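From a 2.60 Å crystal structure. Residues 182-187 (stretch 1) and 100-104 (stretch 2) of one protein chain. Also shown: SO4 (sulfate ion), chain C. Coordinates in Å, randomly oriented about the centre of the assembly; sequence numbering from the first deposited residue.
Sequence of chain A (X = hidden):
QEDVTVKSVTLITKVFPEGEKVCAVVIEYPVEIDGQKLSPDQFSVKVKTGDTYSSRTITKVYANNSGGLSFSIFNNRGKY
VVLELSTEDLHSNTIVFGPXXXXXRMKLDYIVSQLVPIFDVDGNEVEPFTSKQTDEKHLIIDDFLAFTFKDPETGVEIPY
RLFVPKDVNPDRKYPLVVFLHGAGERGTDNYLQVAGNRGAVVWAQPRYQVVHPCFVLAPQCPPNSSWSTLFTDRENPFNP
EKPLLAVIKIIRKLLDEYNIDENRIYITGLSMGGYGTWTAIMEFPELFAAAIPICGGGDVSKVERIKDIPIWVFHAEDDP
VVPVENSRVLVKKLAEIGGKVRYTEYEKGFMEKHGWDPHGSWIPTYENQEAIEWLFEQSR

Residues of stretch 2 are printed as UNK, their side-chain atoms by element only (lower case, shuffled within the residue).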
# COMPACT_ATOMS: atom_id res chain seq x y z
N GLY A 182 -0.32 -11.35 -38.86
CA GLY A 182 -0.20 -12.67 -38.24
C GLY A 182 -1.52 -13.43 -38.32
O GLY A 182 -2.53 -12.87 -38.75
N ALA A 183 -1.51 -14.69 -37.87
CA ALA A 183 -2.68 -15.56 -37.96
C ALA A 183 -3.92 -14.90 -37.44
O ALA A 183 -4.97 -14.94 -38.08
CB ALA A 183 -2.46 -16.87 -37.26
N GLY A 184 -3.81 -14.25 -36.28
CA GLY A 184 -4.99 -13.76 -35.58
C GLY A 184 -5.72 -12.68 -36.31
O GLY A 184 -6.91 -12.48 -36.10
N GLU A 185 -5.02 -11.96 -37.18
CA GLU A 185 -5.60 -10.90 -37.96
C GLU A 185 -6.25 -11.39 -39.26
O GLU A 185 -6.88 -10.60 -39.96
CB GLU A 185 -4.53 -9.86 -38.28
CG GLU A 185 -4.19 -8.98 -37.12
CD GLU A 185 -3.56 -9.78 -36.02
OE1 GLU A 185 -2.44 -10.32 -36.25
OE2 GLU A 185 -4.21 -9.91 -34.95
N ARG A 186 -6.12 -12.68 -39.57
CA ARG A 186 -6.83 -13.24 -40.73
C ARG A 186 -8.32 -12.95 -40.65
O ARG A 186 -8.89 -12.78 -39.55
CB ARG A 186 -6.64 -14.74 -40.87
CG ARG A 186 -5.30 -15.12 -41.44
CD ARG A 186 -5.12 -16.61 -41.35
NE ARG A 186 -5.39 -17.10 -40.01
CZ ARG A 186 -5.43 -18.38 -39.67
NH1 ARG A 186 -5.21 -19.30 -40.58
NH2 ARG A 186 -5.68 -18.74 -38.40
N GLY A 187 -8.95 -12.87 -41.81
CA GLY A 187 -10.33 -12.47 -41.88
C GLY A 187 -10.67 -11.92 -43.23
O GLY A 187 -10.00 -12.22 -44.22
N UNK A 100 -8.89 -20.50 -32.39
CA UNK A 100 -7.66 -20.96 -31.73
C UNK A 100 -6.64 -19.88 -32.07
O UNK A 100 -5.89 -19.39 -31.18
c UNK A 100 -8.32 -23.39 -32.36
c UNK A 100 -7.19 -22.34 -32.26
o UNK A 100 -8.83 -23.90 -31.33
n UNK A 100 -8.68 -23.76 -33.60
N UNK A 101 -6.64 -19.49 -33.35
CA UNK A 101 -5.70 -18.51 -33.91
C UNK A 101 -6.42 -17.44 -34.77
O UNK A 101 -5.93 -17.03 -35.81
c UNK A 101 -2.18 -18.89 -33.80
c UNK A 101 -1.11 -19.24 -32.96
c UNK A 101 -3.38 -19.63 -33.77
c UNK A 101 -1.25 -20.33 -32.05
c UNK A 101 -4.55 -19.24 -34.67
c UNK A 101 -2.45 -21.06 -32.01
c UNK A 101 -3.50 -20.71 -32.87
N UNK A 102 -7.58 -16.99 -34.29
CA UNK A 102 -8.45 -16.08 -35.05
C UNK A 102 -9.11 -15.03 -34.14
O UNK A 102 -9.95 -15.35 -33.31
c UNK A 102 -10.15 -16.41 -37.14
c UNK A 102 -10.70 -17.58 -37.97
c UNK A 102 -9.18 -15.58 -37.99
c UNK A 102 -9.51 -16.90 -35.82
N UNK A 103 -8.71 -13.77 -34.32
CA UNK A 103 -9.23 -12.68 -33.51
C UNK A 103 -10.39 -11.96 -34.18
O UNK A 103 -10.50 -11.96 -35.41
c UNK A 103 -8.12 -11.69 -33.17
n UNK A 103 -5.87 -11.58 -32.27
o UNK A 103 -7.00 -13.51 -32.10
c UNK A 103 -6.94 -12.34 -32.47
N UNK A 104 -11.25 -11.35 -33.38
CA UNK A 104 -12.41 -10.63 -33.89
C UNK A 104 -12.56 -9.27 -33.21
O UNK A 104 -12.33 -9.14 -32.01
c UNK A 104 -13.71 -11.43 -33.71
c UNK A 104 -13.85 -11.89 -32.26
o UNK A 104 -14.83 -10.62 -34.06
S SO4 C . -0.17 -14.83 -34.80
O1 SO4 C . -1.26 -15.68 -34.30
O2 SO4 C . -0.69 -13.43 -34.82
O3 SO4 C . 0.26 -15.35 -36.12
O4 SO4 C . 0.97 -14.93 -33.91
O HOH W 1 -10.75 -12.87 -37.91

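Position 100 carries four side-chain atoms beyond CA: two carbons in a row, the second holding one oxygen and one nitrogen. None of them reaches stretch 1. A short side chain ending in a planar amide is asparagine. Asn 100 follows a cis peptide bond, and nothing in this contact tests its identity; a polar amide is at ease in its exposed setting.

At position 101 there are seven carbons and no heteroatom, one carbon leading to a ring of six, and the edge of that ring lies by the methyl group of Ala 183. With no oxygen on the ring, this is phenylalanine. The CA-to-CB bond of Phe 101 points sideways and the ring leads away from stretch 1, but its edge still meets the small methyl group of Ala 183, with CD1 of Phe 101 4.0 Å from CB of Ala 183. A sulfate ion, probably from the crystallisation liquor, lies at the same ring's edge, its O1 3.4 Å from CD1 of Phe 101. The backbone does more: O of Phe 101 accepts a hydrogen bond from NH2 of Arg 186 at 3.1 Å, in keeping with its place at the edge of the guanidinium near its plane, and CA of Gly 184 approaches this same oxygen to 3.4 Å in a CA-H...O contact.

Position 102 has four carbons, forked at the second, and one tip lies against the backbone and CB of Arg 186. The fork one atom beyond CB identifies leucine. CD1 of Leu 102 lies 3.2 Å from O of Arg 186 and 3.9 Å from CB of Arg 186, so an apolar branch packs over the start of that long side chain. Chi2, at 33°, lies between the usual wells.

Position 103 again shows two carbons, the second bearing an oxygen and a nitrogen, and the nitrogen lies near the carboxylate of Glu 185. This is asparagine. Its backbone N donates to O of Gly 184, with N of Asn 103 2.8 Å from that oxygen. The short polar amide fits in the space beside Gly 184, where an ideal CB on the glycine would come within 2.8 Å of ND2 of Asn 103, a clash; the absence of a side chain at 184 therefore suits this close approach. The amide also brings ND2 of Asn 103 to 3.6 Å from OE2 of Glu 185, a polar neighbour but not a hydrogen bond.

Position 104 has one carbon bearing an oxygen and another carbon, and none of these atoms reaches stretch 1. This branched hydroxyl side chain is threonine. Thr 104 is exposed and points away, a setting that a small polar group tolerates well.

Both hydrogen bonds across the contact end on backbone carbonyl oxygens, one donor being the backbone N of Asn 103 and the other NH2 of Arg 186. Arg 186 is its organiser: NE of Arg 186 donates to O of Ala 183 at 2.9 Å within its own stretch, while NH2 reaches across to O of Phe 101. The two carbonyl oxygens, O of Ala 183 and O of Phe 101, lie 3.2 Å apart as two acceptors, and the guanidinium supplies a donor to each. Water 1 adds a bridge, its O donating to O of Asn 103 at 2.7 Å and to O of Arg 186 at 2.5 Å.

Stretch 2, residues 100-104: NFLNT
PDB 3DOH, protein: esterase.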